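Local coordinates for 3-oxo-tetronate kinase (Cupriavidus necator, PDB 5DMH), which catalyses the ATP-dependent phosphorylation of 3-oxo-tetronate to 3-oxo-tetronate 4-phosphate, a kinase step of four-carbon acid sugar metabolism, at residues S280-A292 / D442-H454; V369-L381 / G393-V405. All coordinates share one frame; numbering follows the deposited sequence.

How the contacts relate
Both contacts involve the β-sheet of the nucleotide-binding half of the chain, and their centres lie about 17 Å apart. Contact 1 sets strand 288-292 and the loop before it against the C-terminal helix 443-451; it is apolar at the strand and turns to hydrogen bonds, two between backbones and one to the Asp285 carboxylate, at the more exposed loop. Contact 2 is buried, pairs helices 362-382 and 393-403 without a direct hydrogen bond, and ends in polar groups at ADP. Strand 288-292 joins them: Val290 and Ala292 face the C-terminal helix, whereas Val289 and Leu291 face helix 362-382, with Leu291 CD1 3.6 Å from Ala377 CB. Contact 2 is nested within the chain loop that contact 1 closes.

Contact 1 of 2, residues S280-A292 / D442-H454; sequences SVPAIDGPGVVLA and DFFDEALRQLGGH
Val290 presses one methyl onto the ring of Phe444 and offers the other to Leu448, so a single strand residue meets two successive turns of helix 443-451. Its CG1 lies anti to the backbone N (chi1 -172°) and sits over the middle of the Phe444 ring, 3.6 Å from the centroid and almost on the ring normal, a CH-pi contact. CG2, the branch beside the backbone N, reaches Leu448 CD1 at 3.8 Å. Ala292 CB approaches the same phenyl ring obliquely at its far end, 4.3 Å from Phe444 CZ. Where Leu448 CD2 comes down on the strand, Gly288 offers only backbone, which lets the leucine lie close to the chain.

At the C-terminal end of the helix and beyond it the contact becomes polar. Ile284 N donates to Leu451 O (3.0 Å), nearly straight and in the carbonyl plane; water 1 also donates to Leu451 O and bridges it to Pro282 O. Gly452, with positive phi, turns the chain out of the helix, and its CA-H points at Ile284 O. Asp285 swings CG to the side of its own backbone N (chi1 -52°), bringing OD1 to Gly453 N at 2.7 Å; the amide meets the anti side of the carboxylate, with a bent N-H...O angle of 139°. In return, Gly286 N donates to Gly453 O (3.1 Å) from above the carbonyl plane. The carbonyls of Gly286 and Leu448 both receive hydrogen bonds from the Arg387 guanidinium, a further tie between loop and helix.

The arrangement is that of an α/β nucleotide-binding domain in which the C-terminal helix packs on one face of the sheet and the chain's last residues lie along the loop leading into strand 288-292.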
loop_
_atom_site.group_PDB
_atom_site.type_symbol
_atom_site.label_atom_id
_atom_site.label_comp_id
_atom_site.label_asym_id
_atom_site.label_seq_id
_atom_site.Cartn_x
_atom_site.Cartn_y
_atom_site.Cartn_z
ATOM N N SER A 280 -10.346 2.153 16.603
ATOM C CA SER A 280 -11.620 1.774 17.205
ATOM C C SER A 280 -12.534 1.089 16.184
ATOM O O SER A 280 -12.360 -0.093 15.899
ATOM C CB SER A 280 -12.309 3.000 17.834
ATOM N N VAL A 281 -13.485 1.848 15.637
ATOM C CA VAL A 281 -14.532 1.360 14.715
ATOM C C VAL A 281 -15.384 0.171 15.193
ATOM O O VAL A 281 -14.869 -0.836 15.700
ATOM C CB VAL A 281 -14.010 1.057 13.273
ATOM C CG1 VAL A 281 -13.092 2.171 12.792
ATOM C CG2 VAL A 281 -13.325 -0.317 13.175
ATOM N N PRO A 282 -16.704 0.282 14.978
ATOM C CA PRO A 282 -17.680 -0.742 15.359
ATOM C C PRO A 282 -17.595 -1.971 14.465
ATOM O O PRO A 282 -17.234 -1.864 13.285
ATOM C CB PRO A 282 -19.022 -0.038 15.145
ATOM C CG PRO A 282 -18.760 0.892 14.014
ATOM C CD PRO A 282 -17.334 1.373 14.213
ATOM N N ALA A 283 -17.920 -3.123 15.043
ATOM C CA ALA A 283 -18.032 -4.358 14.300
ATOM C C ALA A 283 -19.201 -4.210 13.336
ATOM O O ALA A 283 -20.208 -3.593 13.660
ATOM C CB ALA A 283 -18.270 -5.525 15.255
ATOM N N ILE A 284 -19.053 -4.774 12.145
ATOM C CA ILE A 284 -20.113 -4.755 11.145
ATOM C C ILE A 284 -20.515 -6.196 10.888
ATOM O O ILE A 284 -19.731 -6.988 10.366
ATOM C CB ILE A 284 -19.621 -4.133 9.814
ATOM C CG1 ILE A 284 -19.080 -2.715 10.036
ATOM C CG2 ILE A 284 -20.720 -4.153 8.771
ATOM C CD1 ILE A 284 -20.094 -1.648 9.933
ATOM N N ASP A 285 -21.737 -6.542 11.245
ATOM C CA ASP A 285 -22.198 -7.906 11.056
ATOM C C ASP A 285 -22.866 -8.070 9.694
ATOM O O ASP A 285 -23.428 -7.129 9.131
ATOM C CB ASP A 285 -23.141 -8.290 12.190
ATOM C CG ASP A 285 -22.532 -8.015 13.552
ATOM O OD1 ASP A 285 -21.307 -8.209 13.699
ATOM O OD2 ASP A 285 -23.265 -7.585 14.465
ATOM N N GLY A 286 -22.780 -9.276 9.159
ATOM C CA GLY A 286 -23.409 -9.579 7.896
ATOM C C GLY A 286 -22.507 -10.458 7.065
ATOM O O GLY A 286 -21.439 -10.873 7.512
ATOM N N PRO A 287 -22.956 -10.778 5.852
ATOM C CA PRO A 287 -22.200 -11.661 4.974
ATOM C C PRO A 287 -20.817 -11.119 4.629
ATOM O O PRO A 287 -20.612 -9.925 4.453
ATOM C CB PRO A 287 -23.086 -11.758 3.732
ATOM C CG PRO A 287 -24.458 -11.483 4.221
ATOM C CD PRO A 287 -24.306 -10.510 5.346
ATOM N N GLY A 288 -19.871 -12.039 4.513
ATOM C CA GLY A 288 -18.507 -11.708 4.204
ATOM C C GLY A 288 -18.030 -12.500 2.998
ATOM O O GLY A 288 -18.721 -13.401 2.506
ATOM N N VAL A 289 -16.837 -12.142 2.543
ATOM C CA VAL A 289 -16.173 -12.786 1.423
ATOM C C VAL A 289 -14.665 -12.478 1.482
ATOM O O VAL A 289 -14.254 -11.446 2.027
ATOM C CB VAL A 289 -16.763 -12.299 0.074
ATOM C CG1 VAL A 289 -16.471 -10.796 -0.112
ATOM C CG2 VAL A 289 -16.178 -13.123 -1.088
ATOM N N VAL A 290 -13.856 -13.370 0.901
ATOM C CA VAL A 290 -12.417 -13.173 0.744
ATOM C C VAL A 290 -12.125 -13.251 -0.746
ATOM O O VAL A 290 -12.571 -14.180 -1.389
ATOM C CB VAL A 290 -11.597 -14.236 1.479
ATOM C CG1 VAL A 290 -10.123 -13.893 1.473
ATOM C CG2 VAL A 290 -12.094 -14.383 2.911
ATOM N N LEU A 291 -11.483 -12.203 -1.265
ATOM C CA LEU A 291 -11.148 -12.061 -2.677
ATOM C C LEU A 291 -9.638 -11.970 -2.809
ATOM O O LEU A 291 -9.018 -10.965 -2.380
ATOM C CB LEU A 291 -11.819 -10.818 -3.242
ATOM C CG LEU A 291 -13.338 -10.742 -3.097
ATOM C CD1 LEU A 291 -13.870 -9.407 -3.598
ATOM C CD2 LEU A 291 -13.991 -11.913 -3.838
ATOM N N ALA A 292 -9.030 -12.988 -3.409
ATOM C CA ALA A 292 -7.569 -13.071 -3.421
ATOM C C ALA A 292 -7.008 -13.024 -4.832
ATOM O O ALA A 292 -7.215 -13.935 -5.625
ATOM C CB ALA A 292 -7.099 -14.320 -2.699
ATOM N N ASP A 442 -3.036 -17.575 8.955
ATOM C CA ASP A 442 -4.430 -17.583 9.363
ATOM C C ASP A 442 -5.157 -16.261 9.112
ATOM O O ASP A 442 -6.256 -16.047 9.624
ATOM C CB ASP A 442 -4.513 -17.960 10.834
ATOM C CG ASP A 442 -4.095 -19.410 11.084
ATOM O OD1 ASP A 442 -4.458 -20.283 10.269
ATOM O OD2 ASP A 442 -3.386 -19.671 12.068
ATOM N N PHE A 443 -4.554 -15.388 8.310
ATOM C CA PHE A 443 -5.033 -14.033 8.174
ATOM C C PHE A 443 -6.498 -13.912 7.695
ATOM O O PHE A 443 -7.218 -13.070 8.181
ATOM C CB PHE A 443 -4.143 -13.243 7.240
ATOM C CG PHE A 443 -4.636 -11.858 6.999
ATOM C CD1 PHE A 443 -4.309 -10.838 7.864
ATOM C CD2 PHE A 443 -5.467 -11.580 5.903
ATOM C CE1 PHE A 443 -4.782 -9.543 7.622
ATOM C CE2 PHE A 443 -5.954 -10.322 5.686
ATOM C CZ PHE A 443 -5.617 -9.297 6.531
ATOM N N PHE A 444 -6.931 -14.753 6.760
ATOM C CA PHE A 444 -8.255 -14.575 6.186
ATOM C C PHE A 444 -9.316 -14.678 7.295
ATOM O O PHE A 444 -10.237 -13.851 7.376
ATOM C CB PHE A 444 -8.537 -15.617 5.096
ATOM C CG PHE A 444 -7.730 -15.464 3.837
ATOM C CD1 PHE A 444 -7.076 -14.273 3.495
ATOM C CD2 PHE A 444 -7.654 -16.520 2.957
ATOM C CE1 PHE A 444 -6.385 -14.185 2.325
ATOM C CE2 PHE A 444 -6.961 -16.424 1.796
ATOM C CZ PHE A 444 -6.320 -15.246 1.465
ATOM N N ASP A 445 -9.195 -15.696 8.148
ATOM C CA ASP A 445 -10.113 -15.873 9.278
ATOM C C ASP A 445 -9.960 -14.791 10.323
ATOM O O ASP A 445 -10.949 -14.264 10.827
ATOM C CB ASP A 445 -9.950 -17.263 9.933
ATOM C CG ASP A 445 -10.930 -17.480 11.066
ATOM O OD1 ASP A 445 -12.145 -17.527 10.801
ATOM O OD2 ASP A 445 -10.510 -17.589 12.226
ATOM N N GLU A 446 -8.715 -14.473 10.665
ATOM C CA GLU A 446 -8.450 -13.387 11.596
ATOM C C GLU A 446 -9.118 -12.086 11.152
ATOM O O GLU A 446 -9.771 -11.405 11.955
ATOM C CB GLU A 446 -6.945 -13.180 11.760
ATOM C CG GLU A 446 -6.269 -14.302 12.524
ATOM C CD GLU A 446 -4.753 -14.204 12.483
ATOM O OE1 GLU A 446 -4.175 -14.084 11.381
ATOM O OE2 GLU A 446 -4.142 -14.223 13.555
ATOM N N ALA A 447 -8.972 -11.766 9.876
ATOM C CA ALA A 447 -9.539 -10.537 9.309
ATOM C C ALA A 447 -11.075 -10.549 9.320
ATOM O O ALA A 447 -11.717 -9.598 9.803
ATOM C CB ALA A 447 -9.012 -10.344 7.904
ATOM N N LEU A 448 -11.663 -11.648 8.853
ATOM C CA LEU A 448 -13.113 -11.751 8.795
ATOM C C LEU A 448 -13.708 -11.520 10.177
ATOM O O LEU A 448 -14.707 -10.812 10.324
ATOM C CB LEU A 448 -13.540 -13.124 8.277
ATOM C CG LEU A 448 -13.505 -13.253 6.763
ATOM C CD1 LEU A 448 -13.641 -14.706 6.417
ATOM C CD2 LEU A 448 -14.647 -12.427 6.123
ATOM N N ARG A 449 -13.107 -12.142 11.188
ATOM C CA ARG A 449 -13.576 -12.006 12.566
ATOM C C ARG A 449 -13.399 -10.608 13.136
ATOM O O ARG A 449 -14.260 -10.114 13.852
ATOM C CB ARG A 449 -12.872 -13.017 13.491
ATOM C CG ARG A 449 -13.334 -14.440 13.289
ATOM C CD ARG A 449 -12.575 -15.418 14.178
ATOM N NE ARG A 449 -13.087 -16.774 14.036
ATOM C CZ ARG A 449 -14.196 -17.227 14.626
ATOM N NH1 ARG A 449 -14.925 -16.433 15.406
ATOM N NH2 ARG A 449 -14.585 -18.482 14.434
ATOM N N GLN A 450 -12.270 -9.970 12.855
ATOM C CA GLN A 450 -12.071 -8.639 13.378
ATOM C C GLN A 450 -13.018 -7.623 12.712
ATOM O O GLN A 450 -13.454 -6.677 13.350
ATOM C CB GLN A 450 -10.618 -8.203 13.223
ATOM C CG GLN A 450 -10.313 -7.037 14.127
ATOM C CD GLN A 450 -8.848 -6.709 14.189
ATOM O OE1 GLN A 450 -8.000 -7.592 14.357
ATOM N NE2 GLN A 450 -8.535 -5.429 14.046
ATOM N N LEU A 451 -13.345 -7.841 11.437
ATOM C CA LEU A 451 -14.248 -6.947 10.707
ATOM C C LEU A 451 -15.663 -6.981 11.310
ATOM O O LEU A 451 -16.383 -5.974 11.320
ATOM C CB LEU A 451 -14.269 -7.313 9.218
ATOM C CG LEU A 451 -13.042 -7.042 8.356
ATOM C CD1 LEU A 451 -13.380 -7.302 6.891
ATOM C CD2 LEU A 451 -12.521 -5.620 8.530
ATOM N N GLY A 452 -16.068 -8.129 11.833
ATOM C CA GLY A 452 -17.365 -8.204 12.473
ATOM C C GLY A 452 -17.956 -9.594 12.522
ATOM O O GLY A 452 -17.332 -10.573 12.101
ATOM N N GLY A 453 -19.176 -9.668 13.040
ATOM C CA GLY A 453 -19.875 -10.930 13.190
ATOM C C GLY A 453 -20.561 -11.435 11.932
ATOM O O GLY A 453 -20.621 -10.761 10.901
ATOM N N HIS A 454 -21.123 -12.628 12.054
ATOM C CA HIS A 454 -21.634 -13.394 10.926
ATOM C C HIS A 454 -22.869 -12.791 10.257
ATOM O O HIS A 454 -23.155 -13.084 9.087
ATOM C CB HIS A 454 -21.887 -14.844 11.378
ATOM C CG HIS A 454 -20.724 -15.459 12.112
ATOM N ND1 HIS A 454 -20.348 -15.067 13.379
ATOM C CD2 HIS A 454 -19.865 -16.445 11.751
ATOM C CE1 HIS A 454 -19.304 -15.784 13.770
ATOM N NE2 HIS A 454 -18.993 -16.627 12.802
ATOM O OXT HIS A 454 -23.607 -11.995 10.851
HETATM O O HOH W 1 -15.624 -3.458 11.453
#

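Contact 2 of 2, residues V369-L381 / G393-V405; sequences VEQCLATVAAGLL and GETSGAVVQALGV. With ADP (adenosine-5'-diphosphate), chain C.
The contact forms part of the ADP site, at the N-terminal end of helix 393-403, whose first backbone amides bind the diphosphate while residues 369-381 of helix 362-382 lie alongside, their axis crossing that of 393-403 at -37°. Gly393 N donates to ADP O1B and Glu394 N to ADP O2A; Thr395 grips ADP O1A twice, through N and through OG1 (2.8 Å). The partial positive charge of the helix start probably helps to hold the phosphates. With OG1 turned to the ligand, Thr395 CG2 lies anti to the backbone N (chi1 -60° for OG1) and meets Leu373 CD1 at 3.7 Å.

Small side chains let the axes of these two segments approach to 8.0 Å. Ala374 CB lies against Ala402 CB (3.7 Å) and the Ala398 carbonyl, Ala377 CB touches Val399 CG1 at 3.6 Å, and Leu403 CD2 wedges between Ala377 O and Leu381 CB.

Glu370 and Glu394 bring like charges close together, but Lys84 forms salt bridges with both, which probably offsets the repulsion. Beyond CG the Glu370 chain is extended, carrying OE2 over Glu394 CB to the ribose, where it accepts a hydrogen bond from ADP O3' (2.7 Å) and another from water 2.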
loop_
_atom_site.group_PDB
_atom_site.type_symbol
_atom_site.label_atom_id
_atom_site.label_comp_id
_atom_site.label_asym_id
_atom_site.label_seq_id
_atom_site.Cartn_x
_atom_site.Cartn_y
_atom_site.Cartn_z
ATOM N N VAL A 369 -7.990 -10.804 -14.228
ATOM C CA VAL A 369 -8.210 -11.293 -12.879
ATOM C C VAL A 369 -8.740 -10.201 -11.945
ATOM O O VAL A 369 -9.676 -10.440 -11.190
ATOM C CB VAL A 369 -6.945 -11.930 -12.292
ATOM C CG1 VAL A 369 -7.128 -12.223 -10.766
ATOM C CG2 VAL A 369 -6.550 -13.185 -13.097
ATOM N N GLU A 370 -8.127 -9.012 -11.986
ATOM C CA GLU A 370 -8.565 -7.887 -11.202
ATOM C C GLU A 370 -10.025 -7.571 -11.499
ATOM O O GLU A 370 -10.809 -7.367 -10.575
ATOM C CB GLU A 370 -7.687 -6.644 -11.491
ATOM C CG GLU A 370 -6.265 -6.744 -10.951
ATOM C CD GLU A 370 -5.381 -5.583 -11.355
ATOM O OE1 GLU A 370 -5.925 -4.500 -11.682
ATOM O OE2 GLU A 370 -4.135 -5.766 -11.386
ATOM N N GLN A 371 -10.370 -7.534 -12.780
ATOM C CA GLN A 371 -11.732 -7.171 -13.218
ATOM C C GLN A 371 -12.756 -8.181 -12.712
ATOM O O GLN A 371 -13.880 -7.822 -12.341
ATOM C CB GLN A 371 -11.785 -7.129 -14.739
ATOM C CG GLN A 371 -11.128 -5.904 -15.352
ATOM C CD GLN A 371 -11.089 -5.964 -16.881
ATOM O OE1 GLN A 371 -11.936 -6.609 -17.517
ATOM N NE2 GLN A 371 -10.095 -5.297 -17.475
ATOM N N CYS A 372 -12.363 -9.455 -12.718
ATOM C CA CYS A 372 -13.243 -10.541 -12.290
ATOM C C CYS A 372 -13.562 -10.417 -10.812
ATOM O O CYS A 372 -14.734 -10.423 -10.390
ATOM C CB CYS A 372 -12.590 -11.886 -12.587
ATOM S SG CYS A 372 -13.570 -13.300 -12.083
ATOM N N LEU A 373 -12.516 -10.245 -10.017
ATOM C CA LEU A 373 -12.683 -10.120 -8.576
ATOM C C LEU A 373 -13.468 -8.859 -8.250
ATOM O O LEU A 373 -14.287 -8.855 -7.305
ATOM C CB LEU A 373 -11.295 -10.148 -7.879
ATOM C CG LEU A 373 -10.598 -11.507 -7.909
ATOM C CD1 LEU A 373 -9.139 -11.383 -7.402
ATOM C CD2 LEU A 373 -11.343 -12.573 -7.136
ATOM N N ALA A 374 -13.241 -7.787 -9.015
ATOM C CA ALA A 374 -13.953 -6.547 -8.793
ATOM C C ALA A 374 -15.457 -6.720 -9.126
ATOM O O ALA A 374 -16.333 -6.218 -8.413
ATOM C CB ALA A 374 -13.338 -5.431 -9.612
ATOM N N THR A 375 -15.746 -7.420 -10.216
ATOM C CA THR A 375 -17.140 -7.741 -10.566
ATOM C C THR A 375 -17.819 -8.589 -9.464
ATOM O O THR A 375 -18.952 -8.316 -9.038
ATOM C CB THR A 375 -17.206 -8.502 -11.890
ATOM O OG1 THR A 375 -16.754 -7.661 -12.942
ATOM C CG2 THR A 375 -18.654 -9.000 -12.171
ATOM N N VAL A 376 -17.108 -9.592 -8.969
ATOM C CA VAL A 376 -17.647 -10.401 -7.883
ATOM C C VAL A 376 -17.938 -9.503 -6.673
ATOM O O VAL A 376 -19.014 -9.553 -6.113
ATOM C CB VAL A 376 -16.727 -11.533 -7.482
ATOM C CG1 VAL A 376 -17.229 -12.186 -6.210
ATOM C CG2 VAL A 376 -16.630 -12.550 -8.622
ATOM N N ALA A 377 -17.007 -8.626 -6.311
ATOM C CA ALA A 377 -17.278 -7.715 -5.204
ATOM C C ALA A 377 -18.516 -6.825 -5.423
ATOM O O ALA A 377 -19.352 -6.654 -4.528
ATOM C CB ALA A 377 -16.058 -6.867 -4.933
ATOM N N ALA A 378 -18.633 -6.239 -6.605
ATOM C CA ALA A 378 -19.779 -5.373 -6.902
ATOM C C ALA A 378 -21.093 -6.153 -6.812
ATOM O O ALA A 378 -22.074 -5.675 -6.249
ATOM C CB ALA A 378 -19.636 -4.737 -8.271
ATOM N N GLY A 379 -21.088 -7.359 -7.358
ATOM C CA GLY A 379 -22.253 -8.234 -7.312
ATOM C C GLY A 379 -22.661 -8.581 -5.894
ATOM O O GLY A 379 -23.851 -8.600 -5.555
ATOM N N LEU A 380 -21.667 -8.818 -5.052
ATOM C CA LEU A 380 -21.908 -9.221 -3.665
ATOM C C LEU A 380 -22.425 -8.028 -2.849
ATOM O O LEU A 380 -23.347 -8.181 -2.036
ATOM C CB LEU A 380 -20.647 -9.858 -3.059
ATOM C CG LEU A 380 -20.253 -11.258 -3.564
ATOM C CD1 LEU A 380 -18.969 -11.741 -2.904
ATOM C CD2 LEU A 380 -21.358 -12.291 -3.347
ATOM N N LEU A 381 -21.891 -6.835 -3.125
ATOM C CA LEU A 381 -22.390 -5.613 -2.541
ATOM C C LEU A 381 -23.874 -5.455 -2.830
ATOM O O LEU A 381 -24.662 -5.098 -1.943
ATOM C CB LEU A 381 -21.622 -4.400 -3.097
ATOM C CG LEU A 381 -22.155 -3.029 -2.675
ATOM C CD1 LEU A 381 -21.932 -2.800 -1.201
ATOM C CD2 LEU A 381 -21.501 -1.934 -3.511
ATOM N N GLY A 393 -2.526 -5.669 -3.546
ATOM C CA GLY A 393 -2.593 -4.217 -3.734
ATOM C C GLY A 393 -3.445 -3.748 -4.909
ATOM O O GLY A 393 -4.450 -3.007 -4.756
ATOM N N GLU A 394 -3.043 -4.167 -6.105
ATOM C CA GLU A 394 -3.807 -3.872 -7.309
ATOM C C GLU A 394 -5.193 -4.470 -7.190
ATOM O O GLU A 394 -6.177 -3.888 -7.645
ATOM C CB GLU A 394 -3.128 -4.451 -8.548
ATOM C CG GLU A 394 -1.735 -3.925 -8.785
ATOM C CD GLU A 394 -1.689 -2.432 -9.031
ATOM O OE1 GLU A 394 -2.593 -1.903 -9.701
ATOM O OE2 GLU A 394 -0.747 -1.802 -8.539
ATOM N N THR A 395 -5.261 -5.656 -6.605
ATOM C CA THR A 395 -6.531 -6.321 -6.470
ATOM C C THR A 395 -7.465 -5.418 -5.642
ATOM O O THR A 395 -8.639 -5.228 -5.980
ATOM C CB THR A 395 -6.399 -7.738 -5.830
ATOM O OG1 THR A 395 -5.566 -8.566 -6.650
ATOM C CG2 THR A 395 -7.784 -8.406 -5.685
ATOM N N SER A 396 -6.947 -4.878 -4.552
ATOM C CA SER A 396 -7.748 -4.007 -3.677
ATOM C C SER A 396 -8.184 -2.732 -4.384
ATOM O O SER A 396 -9.313 -2.249 -4.185
ATOM C CB SER A 396 -6.966 -3.651 -2.424
ATOM O OG SER A 396 -6.745 -4.779 -1.620
ATOM N N GLY A 397 -7.296 -2.180 -5.212
ATOM C CA GLY A 397 -7.631 -1.008 -6.010
ATOM C C GLY A 397 -8.829 -1.289 -6.899
ATOM O O GLY A 397 -9.793 -0.489 -6.942
ATOM N N ALA A 398 -8.788 -2.424 -7.610
ATOM C CA ALA A 398 -9.892 -2.805 -8.496
ATOM C C ALA A 398 -11.185 -3.017 -7.719
ATOM O O ALA A 398 -12.235 -2.462 -8.064
ATOM C CB ALA A 398 -9.553 -4.034 -9.304
ATOM N N VAL A 399 -11.107 -3.806 -6.656
ATOM C CA VAL A 399 -12.276 -4.126 -5.882
ATOM C C VAL A 399 -12.930 -2.904 -5.238
ATOM O O VAL A 399 -14.134 -2.722 -5.334
ATOM C CB VAL A 399 -11.945 -5.153 -4.804
ATOM C CG1 VAL A 399 -13.047 -5.199 -3.759
ATOM C CG2 VAL A 399 -11.692 -6.478 -5.450
ATOM N N VAL A 400 -12.128 -2.053 -4.601
ATOM C CA VAL A 400 -12.662 -0.934 -3.875
ATOM C C VAL A 400 -13.242 0.105 -4.828
ATOM O O VAL A 400 -14.277 0.733 -4.543
ATOM C CB VAL A 400 -11.582 -0.344 -2.950
ATOM C CG1 VAL A 400 -12.043 0.945 -2.300
ATOM C CG2 VAL A 400 -11.216 -1.367 -1.890
ATOM N N GLN A 401 -12.616 0.268 -5.988
ATOM C CA GLN A 401 -13.195 1.152 -6.988
ATOM C C GLN A 401 -14.539 0.587 -7.488
ATOM O O GLN A 401 -15.488 1.359 -7.699
ATOM C CB GLN A 401 -12.205 1.400 -8.130
ATOM C CG GLN A 401 -11.079 2.393 -7.734
ATOM C CD GLN A 401 -10.020 2.613 -8.833
ATOM O OE1 GLN A 401 -9.745 1.732 -9.641
ATOM N NE2 GLN A 401 -9.442 3.803 -8.861
ATOM N N ALA A 402 -14.639 -0.723 -7.674
ATOM C CA ALA A 402 -15.886 -1.328 -8.178
ATOM C C ALA A 402 -17.002 -1.211 -7.134
ATOM O O ALA A 402 -18.191 -1.125 -7.480
ATOM C CB ALA A 402 -15.660 -2.785 -8.560
ATOM N N LEU A 403 -16.622 -1.236 -5.857
ATOM C CA LEU A 403 -17.569 -1.014 -4.756
ATOM C C LEU A 403 -18.029 0.428 -4.588
ATOM O O LEU A 403 -18.979 0.700 -3.840
ATOM C CB LEU A 403 -16.962 -1.469 -3.433
ATOM C CG LEU A 403 -16.728 -2.964 -3.235
ATOM C CD1 LEU A 403 -15.911 -3.189 -1.983
ATOM C CD2 LEU A 403 -18.045 -3.727 -3.166
ATOM N N GLY A 404 -17.371 1.372 -5.249
ATOM C CA GLY A 404 -17.779 2.759 -5.172
ATOM C C GLY A 404 -17.441 3.459 -3.861
ATOM O O GLY A 404 -18.019 4.487 -3.546
ATOM N N VAL A 405 -16.475 2.923 -3.123
ATOM C CA VAL A 405 -16.081 3.477 -1.836
ATOM C C VAL A 405 -15.416 4.834 -2.048
ATOM O O VAL A 405 -14.551 4.957 -2.902
ATOM C CB VAL A 405 -15.109 2.529 -1.133
ATOM C CG1 VAL A 405 -14.580 3.127 0.145
ATOM C CG2 VAL A 405 -15.809 1.192 -0.857
HETATM P PB ADP C . 0.483 -8.022 -4.413
HETATM O O1B ADP C . -0.101 -7.225 -3.251
HETATM O O2B ADP C . 0.877 -9.423 -3.978
HETATM O O3B ADP C . 1.567 -7.277 -5.178
HETATM P PA ADP C . -1.484 -7.407 -6.492
HETATM O O1A ADP C . -2.933 -7.694 -6.448
HETATM O O2A ADP C . -0.952 -6.020 -6.373
HETATM O O3A ADP C . -0.769 -8.374 -5.395
HETATM O "O5'" ADP C . -0.840 -7.923 -7.868
HETATM C "C5'" ADP C . -1.002 -9.260 -8.319
HETATM C "C4'" ADP C . -1.226 -9.245 -9.827
HETATM O "O4'" ADP C . -1.039 -10.551 -10.346
HETATM C "C3'" ADP C . -2.647 -8.827 -10.183
HETATM O "O3'" ADP C . -2.672 -8.055 -11.399
HETATM C "C2'" ADP C . -3.322 -10.148 -10.378
HETATM O "O2'" ADP C . -4.530 -10.045 -11.103
HETATM C "C1'" ADP C . -2.217 -10.926 -11.050
HETATM N N9 ADP C . -2.470 -12.358 -10.935
HETATM C C8 ADP C . -2.935 -13.023 -9.849
HETATM N N7 ADP C . -3.080 -14.330 -10.114
HETATM C C5 ADP C . -2.702 -14.499 -11.403
HETATM C C6 ADP C . -2.639 -15.637 -12.320
HETATM N N6 ADP C . -2.989 -16.848 -11.842
HETATM N N1 ADP C . -2.184 -15.421 -13.569
HETATM C C2 ADP C . -1.816 -14.197 -14.004
HETATM N N3 ADP C . -1.864 -13.086 -13.233
HETATM C C4 ADP C . -2.308 -13.196 -11.945
HETATM O O HOH W 2 -2.750 -3.804 -12.538
#